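Local structure of Asp/Glu-specific dipeptidyl-peptidase (Flavobacterium psychrophilum, 5JXF) at residues K347-G350 / E351-L355; L505-Y508 / A509-K512; N50-E53 / M54-G58. The protein removes dipeptides from the N-terminus of oligopeptides as a serine peptidase of family S46, with strict specificity for aspartate or glutamate at the P1 position. All coordinates share one frame; numbering follows the deposited sequence.

Contact 1 of 3, residues K347-G350 / E351-L355; sequences KWIG and ESQGL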
ATOM      1  N   LYS A 347     -12.269 -11.296  -0.679  1.00 49.68           N
ATOM      2  CA  LYS A 347     -11.711 -12.461   0.013  1.00 50.32           C
ATOM      3  C   LYS A 347     -11.058 -13.399  -0.992  1.00 49.16           C
ATOM      4  O   LYS A 347      -9.942 -13.895  -0.783  1.00 47.16           O
ATOM      5  CB  LYS A 347     -12.786 -13.243   0.823  1.00 45.24           C
ATOM      6  CG  LYS A 347     -12.190 -14.415   1.590  1.00 54.67           C
ATOM      7  CD  LYS A 347     -13.222 -15.489   1.938  1.00 67.67           C
ATOM      8  CE  LYS A 347     -12.557 -16.735   2.511  1.00 68.72           C
ATOM      9  NZ  LYS A 347     -13.559 -17.656   3.102  1.00 65.30           N
ATOM     10  N   TRP A 348     -11.772 -13.638  -2.086  1.00 50.05           N
ATOM     11  CA  TRP A 348     -11.360 -14.628  -3.065  1.00 54.55           C
ATOM     12  C   TRP A 348     -10.087 -14.174  -3.791  1.00 53.17           C
ATOM     13  O   TRP A 348      -9.232 -14.994  -4.129  1.00 51.92           O
ATOM     14  CB  TRP A 348     -12.504 -14.903  -4.042  1.00 57.65           C
ATOM     15  CG  TRP A 348     -13.652 -15.679  -3.380  1.00 57.21           C
ATOM     16  CD1 TRP A 348     -13.556 -16.510  -2.306  1.00 50.57           C
ATOM     17  CD2 TRP A 348     -15.036 -15.669  -3.756  1.00 50.87           C
ATOM     18  NE1 TRP A 348     -14.792 -17.022  -1.989  1.00 55.69           N
ATOM     19  CE2 TRP A 348     -15.717 -16.524  -2.866  1.00 55.73           C
ATOM     20  CE3 TRP A 348     -15.764 -15.020  -4.757  1.00 54.70           C
ATOM     21  CZ2 TRP A 348     -17.087 -16.747  -2.948  1.00 58.21           C
ATOM     22  CZ3 TRP A 348     -17.123 -15.246  -4.837  1.00 55.15           C
ATOM     23  CH2 TRP A 348     -17.769 -16.104  -3.942  1.00 58.18           C
ATOM     24  N   ILE A 349      -9.958 -12.869  -4.004  1.00 53.74           N
ATOM     25  CA  ILE A 349      -8.723 -12.319  -4.571  1.00 57.04           C
ATOM     26  C   ILE A 349      -7.548 -12.689  -3.658  1.00 54.88           C
ATOM     27  O   ILE A 349      -6.599 -13.344  -4.099  1.00 56.94           O
ATOM     28  CB  ILE A 349      -8.845 -10.795  -4.771  1.00 62.92           C
ATOM     29  CG1 ILE A 349      -9.861 -10.518  -5.884  1.00 68.77           C
ATOM     30  CG2 ILE A 349      -7.477 -10.132  -5.054  1.00 55.56           C
ATOM     31  CD1 ILE A 349     -10.276  -9.074  -6.016  1.00 70.88           C
ATOM     32  N   GLY A 350      -7.661 -12.345  -2.373  1.00 54.48           N
ATOM     33  CA  GLY A 350      -6.640 -12.677  -1.392  1.00 57.64           C
ATOM     34  C   GLY A 350      -6.368 -14.157  -1.239  1.00 59.75           C
ATOM     35  O   GLY A 350      -5.223 -14.580  -1.097  1.00 62.90           O
ATOM     36  N   GLU A 351      -7.433 -14.950  -1.260  1.00 54.72           N
ATOM     37  CA  GLU A 351      -7.305 -16.380  -1.079  1.00 52.68           C
ATOM     38  C   GLU A 351      -6.525 -17.004  -2.233  1.00 65.07           C
ATOM     39  O   GLU A 351      -5.599 -17.785  -2.015  1.00 67.37           O
ATOM     40  CB  GLU A 351      -8.688 -17.019  -0.952  1.00 56.78           C
ATOM     41  CG  GLU A 351      -8.650 -18.521  -0.877  1.00 67.71           C
ATOM     42  CD  GLU A 351     -10.046 -19.137  -0.715  1.00 70.08           C
ATOM     43  OE1 GLU A 351     -10.839 -19.126  -1.695  1.00 58.88           O
ATOM     44  OE2 GLU A 351     -10.351 -19.597   0.412  1.00 68.84           O
ATOM     45  N   SER A 352      -6.902 -16.658  -3.461  1.00 52.56           N
ATOM     46  CA  SER A 352      -6.174 -17.137  -4.630  1.00 63.42           C
ATOM     47  C   SER A 352      -4.730 -16.622  -4.610  1.00 65.46           C
ATOM     48  O   SER A 352      -3.801 -17.346  -4.982  1.00 59.21           O
ATOM     49  CB  SER A 352      -6.877 -16.710  -5.925  1.00 68.91           C
ATOM     50  OG  SER A 352      -8.162 -17.305  -6.026  1.00 78.59           O
ATOM     51  N   GLN A 353      -4.551 -15.386  -4.144  1.00 60.61           N
ATOM     52  CA  GLN A 353      -3.222 -14.775  -4.042  1.00 64.55           C
ATOM     53  C   GLN A 353      -2.322 -15.545  -3.075  1.00 61.71           C
ATOM     54  O   GLN A 353      -1.215 -15.939  -3.438  1.00 71.25           O
ATOM     55  CB  GLN A 353      -3.333 -13.305  -3.607  1.00 64.63           C
ATOM     56  CG  GLN A 353      -2.019 -12.526  -3.669  1.00 76.80           C
ATOM     57  CD  GLN A 353      -2.203 -11.020  -3.483  1.00 82.64           C
ATOM     58  OE1 GLN A 353      -3.177 -10.434  -3.962  1.00 85.57           O
ATOM     59  NE2 GLN A 353      -1.260 -10.390  -2.779  1.00 78.02           N
ATOM     60  N   GLY A 354      -2.805 -15.770  -1.852  1.00 61.38           N
ATOM     61  CA  GLY A 354      -2.037 -16.473  -0.833  1.00 56.31           C
ATOM     62  C   GLY A 354      -1.769 -17.943  -1.121  1.00 65.74           C
ATOM     63  O   GLY A 354      -0.737 -18.479  -0.718  1.00 55.47           O
ATOM     64  N   LEU A 355      -2.707 -18.615  -1.785  1.00 67.57           N
ATOM     65  CA  LEU A 355      -2.532 -20.023  -2.142  1.00 66.05           C
ATOM     66  C   LEU A 355      -1.443 -20.201  -3.203  1.00 69.59           C
ATOM     67  O   LEU A 355      -0.658 -21.150  -3.154  1.00 74.31           O
ATOM     68  CB  LEU A 355      -3.852 -20.625  -2.647  1.00 64.66           C
ATOM     69  CG  LEU A 355      -4.962 -20.781  -1.601  1.00 60.19           C
ATOM     70  CD1 LEU A 355      -6.280 -21.140  -2.255  1.00 60.13           C
ATOM     71  CD2 LEU A 355      -4.562 -21.812  -0.580  1.00 56.24           C
TER
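Glu351 sends its carboxylate back along one side of helix 328-357, between the side chains of Lys347 and Trp348, a regular alpha-helical i to i+3 and i+4 arrangement. With CG anti to the backbone N (chi1 175°) and the chain extended beyond it, the glutamate lies alongside the indole, and OE1 comes within 3.8 Å of Trp348 CD1. The carboxylate and ring planes are turned only 23° apart. Asn306 ND2, on helix 295-325, donates to OE1 and helps to orient the carboxylate. Lys347 is extended as well and passes Glu351 at a slant; its CE is 4.2 Å from Glu351 OE2. A long chain lets this buried residue carry its amine to a salt bridge with Asp688. Trp348 spreads its flat ring against helix 295-325, with Lys309 in cation-pi contact. Gly350 takes part through its backbone alone, and its O accepts from Gly354 N at 2.8 Å. Ser352 is short enough to fold back on its own helix: OG, also hydrogen-bonded to Asn306 ND2, lies beside the backbone N (chi1 -64°) and donates to Trp348 O at 3.2 Å, while Ser352 N reaches the same oxygen from the opposite face of the carbonyl plane at 2.9 Å.

Contact 2 of 3, residues L505-Y508 / A509-K512; sequences LVDY and ANFK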
ATOM      1  N   LEU A 505     -41.869  -8.457 -12.706  1.00 96.17           N
ATOM      2  CA  LEU A 505     -40.978  -8.742 -11.587  1.00 90.88           C
ATOM      3  C   LEU A 505     -40.246  -7.476 -11.138  1.00 92.49           C
ATOM      4  O   LEU A 505     -39.646  -7.453 -10.061  1.00 92.99           O
ATOM      5  CB  LEU A 505     -39.967  -9.832 -11.965  1.00 90.50           C
ATOM      6  CG  LEU A 505     -40.545 -11.199 -12.362  1.00 90.87           C
ATOM      7  CD1 LEU A 505     -39.471 -12.281 -12.460  1.00 91.25           C
ATOM      8  CD2 LEU A 505     -41.649 -11.629 -11.409  1.00 89.29           C
ATOM      9  N   VAL A 506     -40.301  -6.422 -11.956  1.00 92.18           N
ATOM     10  CA  VAL A 506     -39.651  -5.156 -11.607  1.00 90.87           C
ATOM     11  C   VAL A 506     -40.326  -4.462 -10.420  1.00 85.07           C
ATOM     12  O   VAL A 506     -39.665  -3.805  -9.627  1.00 77.70           O
ATOM     13  CB  VAL A 506     -39.616  -4.165 -12.811  1.00 86.70           C
ATOM     14  CG1 VAL A 506     -38.791  -4.733 -13.959  1.00 86.56           C
ATOM     15  CG2 VAL A 506     -41.025  -3.806 -13.275  1.00 86.82           C
ATOM     16  N   ASP A 507     -41.638  -4.636 -10.292  1.00 88.38           N
ATOM     17  CA  ASP A 507     -42.434  -3.881  -9.327  1.00 90.60           C
ATOM     18  C   ASP A 507     -43.218  -4.813  -8.392  1.00 87.99           C
ATOM     19  O   ASP A 507     -43.641  -5.897  -8.798  1.00 88.46           O
ATOM     20  CB  ASP A 507     -43.369  -2.933 -10.088  1.00 97.60           C
ATOM     21  CG  ASP A 507     -44.309  -2.166  -9.182  1.00102.36           C
ATOM     22  OD1 ASP A 507     -43.996  -1.998  -7.984  1.00103.28           O
ATOM     23  OD2 ASP A 507     -45.356  -1.702  -9.684  1.00107.41           O
ATOM     24  N   TYR A 508     -43.399  -4.395  -7.141  1.00 82.84           N
ATOM     25  CA  TYR A 508     -44.072  -5.228  -6.148  1.00 81.45           C
ATOM     26  C   TYR A 508     -45.569  -5.347  -6.403  1.00 88.41           C
ATOM     27  O   TYR A 508     -46.141  -6.436  -6.306  1.00 84.49           O
ATOM     28  CB  TYR A 508     -43.852  -4.676  -4.749  1.00 76.24           C
ATOM     29  CG  TYR A 508     -44.249  -5.634  -3.650  1.00 79.35           C
ATOM     30  CD1 TYR A 508     -44.202  -7.010  -3.844  1.00 81.05           C
ATOM     31  CD2 TYR A 508     -44.681  -5.162  -2.420  1.00 77.20           C
ATOM     32  CE1 TYR A 508     -44.558  -7.887  -2.837  1.00 81.49           C
ATOM     33  CE2 TYR A 508     -45.041  -6.030  -1.409  1.00 78.29           C
ATOM     34  CZ  TYR A 508     -44.977  -7.392  -1.622  1.00 80.17           C
ATOM     35  OH  TYR A 508     -45.338  -8.256  -0.612  1.00 79.96           O
ATOM     36  N   ALA A 509     -46.200  -4.213  -6.694  1.00 92.11           N
ATOM     37  CA  ALA A 509     -47.612  -4.181  -7.039  1.00 93.13           C
ATOM     38  C   ALA A 509     -47.831  -5.053  -8.263  1.00 96.48           C
ATOM     39  O   ALA A 509     -48.785  -5.831  -8.337  1.00 94.06           O
ATOM     40  CB  ALA A 509     -48.065  -2.765  -7.300  1.00 96.37           C
ATOM     41  N   ASN A 510     -46.927  -4.908  -9.225  1.00 99.28           N
ATOM     42  CA  ASN A 510     -46.863  -5.814 -10.355  1.00 95.73           C
ATOM     43  C   ASN A 510     -46.765  -7.265  -9.868  1.00 92.75           C
ATOM     44  O   ASN A 510     -47.698  -8.042 -10.068  1.00 96.20           O
ATOM     45  CB  ASN A 510     -45.682  -5.442 -11.259  1.00 95.84           C
ATOM     46  CG  ASN A 510     -46.028  -4.336 -12.248  1.00 98.69           C
ATOM     47  OD1 ASN A 510     -47.202  -4.071 -12.511  1.00 97.16           O
ATOM     48  ND2 ASN A 510     -45.005  -3.675 -12.784  1.00100.26           N
ATOM     49  N   PHE A 511     -45.657  -7.614  -9.213  1.00 89.19           N
ATOM     50  CA  PHE A 511     -45.396  -8.986  -8.753  1.00 85.72           C
ATOM     51  C   PHE A 511     -46.586  -9.678  -8.076  1.00 89.08           C
ATOM     52  O   PHE A 511     -46.805 -10.870  -8.299  1.00 87.14           O
ATOM     53  CB  PHE A 511     -44.198  -9.002  -7.799  1.00 83.23           C
ATOM     54  CG  PHE A 511     -43.865 -10.374  -7.252  1.00 77.14           C
ATOM     55  CD1 PHE A 511     -43.224 -11.316  -8.035  1.00 75.86           C
ATOM     56  CD2 PHE A 511     -44.189 -10.712  -5.944  1.00 76.83           C
ATOM     57  CE1 PHE A 511     -42.919 -12.566  -7.521  1.00 76.33           C
ATOM     58  CE2 PHE A 511     -43.884 -11.959  -5.429  1.00 73.01           C
ATOM     59  CZ  PHE A 511     -43.248 -12.881  -6.216  1.00 73.32           C
ATOM     60  N   LYS A 512     -47.343  -8.945  -7.257  1.00 90.06           N
ATOM     61  CA  LYS A 512     -48.534  -9.499  -6.600  1.00 88.46           C
ATOM     62  C   LYS A 512     -49.620  -9.893  -7.618  1.00 90.10           C
ATOM     63  O   LYS A 512     -50.312 -10.907  -7.452  1.00 85.20           O
ATOM     64  CB  LYS A 512     -49.117  -8.494  -5.597  1.00 86.41           C
ATOM     65  CG  LYS A 512     -48.334  -8.301  -4.298  1.00 84.95           C
ATOM     66  CD  LYS A 512     -49.007  -7.211  -3.459  1.00 86.46           C
ATOM     67  CE  LYS A 512     -48.310  -6.969  -2.133  1.00 84.04           C
ATOM     68  NZ  LYS A 512     -48.911  -5.809  -1.406  1.00 85.02           N
TER
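Asp507 O receives the N-H of Phe511 at 2.7 Å, a nearly straight bond (171° at the hydrogen) that closes the first turn of helix 508-514. The next bond of the series, from Lys512 N to Tyr508 O, measures 2.9 Å. The amide of Ala509 lies too early in the helix to have a carbonyl of a preceding turn, and it turns instead to the side chain of Asp507: OD1 accepts from Ala509 N at 3.4 Å, a weak bond. Asp507 is thus the N-cap. Its CG stands anti to the backbone N (chi1 176°), which turns the carboxylate forward over the first turn, where OD1 can reach the Ala509 amide, and its negative charge probably also interacts favourably with the helix dipole. The side chain of Asn510 crosses that of Asp507 at about a right angle; its ND2 packs 3.2 Å from Asp507 CB, with the amide and carboxylate planes steeply inclined to each other.

Tyr508 combines a broad ring with a polar end. Its OH is hydrogen-bonded to Ile448 O in helix 437-450, and Phe455 meets its ring. The aliphatic part of Lys512 crosses one face, where CE forms a CH-pi contact 3.8 Å from the centroid of the Tyr508 ring, offset toward the rim. A long, flexible lysine can cover an aromatic face in this way and still extend its amine beyond it. The apolar side of the turn belongs to Leu505 and Phe511: Leu505 CD2 approaches the edge of the phenyl ring in its plane, 3.7 Å from Phe511 CD1, and both side chains rest on Leu421 of helix 417-435.

Contact 3 of 3, residues N50-E53 / M54-G58; sequences NETE and MKNLG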
ATOM      1  N   ASN A  50      -5.107 -29.370  24.330  1.00 65.33           N
ATOM      2  CA  ASN A  50      -5.508 -27.970  24.240  1.00 64.57           C
ATOM      3  C   ASN A  50      -5.215 -27.141  25.487  1.00 62.24           C
ATOM      4  O   ASN A  50      -4.589 -26.070  25.412  1.00 54.24           O
ATOM      5  CB  ASN A  50      -6.993 -27.896  23.913  1.00 61.75           C
ATOM      6  CG  ASN A  50      -7.286 -28.355  22.514  1.00 61.92           C
ATOM      7  OD1 ASN A  50      -8.196 -29.140  22.286  1.00 61.09           O
ATOM      8  ND2 ASN A  50      -6.508 -27.866  21.564  1.00 58.11           N
ATOM      9  N   GLU A  51      -5.662 -27.643  26.630  1.00 57.22           N
ATOM     10  CA  GLU A  51      -5.493 -26.935  27.900  1.00 57.76           C
ATOM     11  C   GLU A  51      -4.019 -26.719  28.261  1.00 53.96           C
ATOM     12  O   GLU A  51      -3.642 -25.635  28.702  1.00 55.88           O
ATOM     13  CB  GLU A  51      -6.204 -27.695  29.028  1.00 62.80           C
ATOM     14  CG  GLU A  51      -6.307 -26.916  30.325  1.00 62.00           C
ATOM     15  CD  GLU A  51      -7.256 -27.565  31.321  1.00 70.93           C
ATOM     16  OE1 GLU A  51      -7.796 -28.653  31.011  1.00 74.35           O
ATOM     17  OE2 GLU A  51      -7.464 -26.976  32.402  1.00 71.82           O
ATOM     18  N   THR A  52      -3.202 -27.755  28.093  1.00 58.77           N
ATOM     19  CA  THR A  52      -1.751 -27.628  28.226  1.00 64.00           C
ATOM     20  C   THR A  52      -1.234 -26.487  27.355  1.00 61.47           C
ATOM     21  O   THR A  52      -0.531 -25.605  27.851  1.00 63.30           O
ATOM     22  CB  THR A  52      -1.022 -28.932  27.855  1.00 66.59           C
ATOM     23  OG1 THR A  52      -1.393 -29.958  28.776  1.00 73.52           O
ATOM     24  CG2 THR A  52       0.481 -28.749  27.930  1.00 70.57           C
ATOM     25  N   GLU A  53      -1.609 -26.481  26.076  1.00 55.98           N
ATOM     26  CA  GLU A  53      -1.175 -25.417  25.171  1.00 52.62           C
ATOM     27  C   GLU A  53      -1.612 -24.025  25.631  1.00 52.84           C
ATOM     28  O   GLU A  53      -0.848 -23.058  25.523  1.00 60.20           O
ATOM     29  CB  GLU A  53      -1.698 -25.662  23.756  1.00 58.77           C
ATOM     30  CG  GLU A  53      -1.024 -26.804  23.013  1.00 64.65           C
ATOM     31  CD  GLU A  53      -1.455 -26.885  21.555  1.00 75.59           C
ATOM     32  OE1 GLU A  53      -2.249 -26.026  21.115  1.00 76.08           O
ATOM     33  OE2 GLU A  53      -0.991 -27.802  20.842  1.00 82.59           O
ATOM     34  N   MET A  54      -2.829 -23.914  26.156  1.00 52.76           N
ATOM     35  CA  MET A  54      -3.332 -22.609  26.564  1.00 51.17           C
ATOM     36  C   MET A  54      -2.602 -22.086  27.815  1.00 52.29           C
ATOM     37  O   MET A  54      -2.187 -20.913  27.847  1.00 50.17           O
ATOM     38  CB  MET A  54      -4.845 -22.662  26.792  1.00 57.51           C
ATOM     39  CG  MET A  54      -5.644 -23.188  25.599  1.00 59.97           C
ATOM     40  SD  MET A  54      -7.428 -23.324  25.891  1.00 57.38           S
ATOM     41  CE  MET A  54      -7.840 -24.679  24.839  1.00 60.00           C
ATOM     42  N   LYS A  55      -2.420 -22.951  28.815  1.00 52.71           N
ATOM     43  CA  LYS A  55      -1.758 -22.579  30.069  1.00 56.09           C
ATOM     44  C   LYS A  55      -0.299 -22.190  29.848  1.00 65.23           C
ATOM     45  O   LYS A  55       0.240 -21.254  30.456  1.00 71.55           O
ATOM     46  CB  LYS A  55      -1.854 -23.736  31.075  1.00 58.65           C
ATOM     47  CG  LYS A  55      -3.242 -23.919  31.628  1.00 64.38           C
ATOM     48  CD  LYS A  55      -3.303 -24.954  32.714  1.00 70.60           C
ATOM     49  CE  LYS A  55      -4.732 -25.088  33.212  1.00 74.52           C
ATOM     50  NZ  LYS A  55      -5.286 -23.762  33.623  1.00 69.70           N
ATOM     51  N   ASN A  56       0.331 -22.972  28.991  1.00 63.93           N
ATOM     52  CA  ASN A  56       1.630 -22.684  28.401  1.00 63.68           C
ATOM     53  C   ASN A  56       1.696 -21.298  27.739  1.00 63.73           C
ATOM     54  O   ASN A  56       2.722 -20.621  27.841  1.00 61.47           O
ATOM     55  CB  ASN A  56       1.920 -23.837  27.446  1.00 71.55           C
ATOM     56  CG  ASN A  56       2.785 -24.909  28.077  1.00 83.23           C
ATOM     57  OD1 ASN A  56       2.935 -26.021  27.517  1.00 88.93           O
ATOM     58  ND2 ASN A  56       3.598 -24.469  29.069  1.00 89.75           N
ATOM     59  N   LEU A  57       0.606 -20.863  27.099  1.00 62.98           N
ATOM     60  CA  LEU A  57       0.519 -19.489  26.573  1.00 59.93           C
ATOM     61  C   LEU A  57       0.198 -18.440  27.642  1.00 63.48           C
ATOM     62  O   LEU A  57       0.337 -17.237  27.399  1.00 68.34           O
ATOM     63  CB  LEU A  57      -0.533 -19.407  25.471  1.00 51.32           C
ATOM     64  CG  LEU A  57      -0.126 -20.076  24.161  1.00 56.69           C
ATOM     65  CD1 LEU A  57      -1.311 -20.212  23.239  1.00 61.29           C
ATOM     66  CD2 LEU A  57       0.993 -19.263  23.493  1.00 61.76           C
ATOM     67  N   GLY A  58      -0.258 -18.887  28.811  1.00 55.02           N
ATOM     68  CA  GLY A  58      -0.543 -17.977  29.908  1.00 52.96           C
ATOM     69  C   GLY A  58      -1.965 -17.971  30.447  1.00 51.41           C
ATOM     70  O   GLY A  58      -2.308 -17.151  31.297  1.00 52.87           O
TER
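Asn50 O accepts from Met54 N, the first of four consecutive i to i+4 bonds that run from residues 50-53 to residues 54-57 in the short helix 49-57. The next two, Lys55 N to Glu51 O and Asn56 N to Thr52 O, are both 3.0 Å long. The last, Leu57 N to Glu53 O, is 3.1 Å and more bent, as the helix nears its end.

Met54 folds its unbranched chain back over the preceding turn. CG lies beside the backbone N (chi1 -55°) and the chain runs on extended, which brings CE to 3.5 Å from Asn50 CB. A flexible apolar side chain fits this buried side, where it also touches Phe279 and Tyr589, from two neighbouring strands. Polar groups beside it are satisfied by the same tyrosine: Asn50 ND2 and Glu53 OE1 each bond to Tyr589 OH, and Glu53 OE2 makes a salt bridge with Arg576.

On another side of the helix, Glu51 and Lys55 run side by side and point the same way. The lysine CE comes to 3.4 Å from Glu51 OE2. A bend at the last torsion (chi4 -54°) then sets the place of NZ, which bonds to Ile61 O and stays 4.1 Å from Glu51 OE2, beyond a salt bridge. The opposite charges should still attract at this range. Farther round, Thr52 CG2 lies alongside the Asn56 amide, 3.7 Å from its OD1.

Gly58 then leaves the helix with positive phi (121°), a conformation strained for residues with a side chain, and its N returns to Lys55 O at 2.9 Å, one of the two bonds back into the last turn that make the Schellman motif ending helix 49-57.

In the fold
The three contacts are separate local arrangements in one S46 peptidase chain, and none touches another. Contact 1 lies nearest the substrate site: the side chain of Lys347 is about 6 Å from the bound aspartic acid and about 4 Å from the side chain of Arg680, which by similarity recognises the acidic P1 residue. The probable catalytic Ser662 is about 11 Å from Lys347, side chain to side chain. Contact 2, in the helical part of the chain, and contact 3, beside strands 279-284 and 586-591, lie away from these sites. Their centres are 39 and 31 Å from that of contact 1, and 59 Å from each other, on opposite sides of the chain's centre.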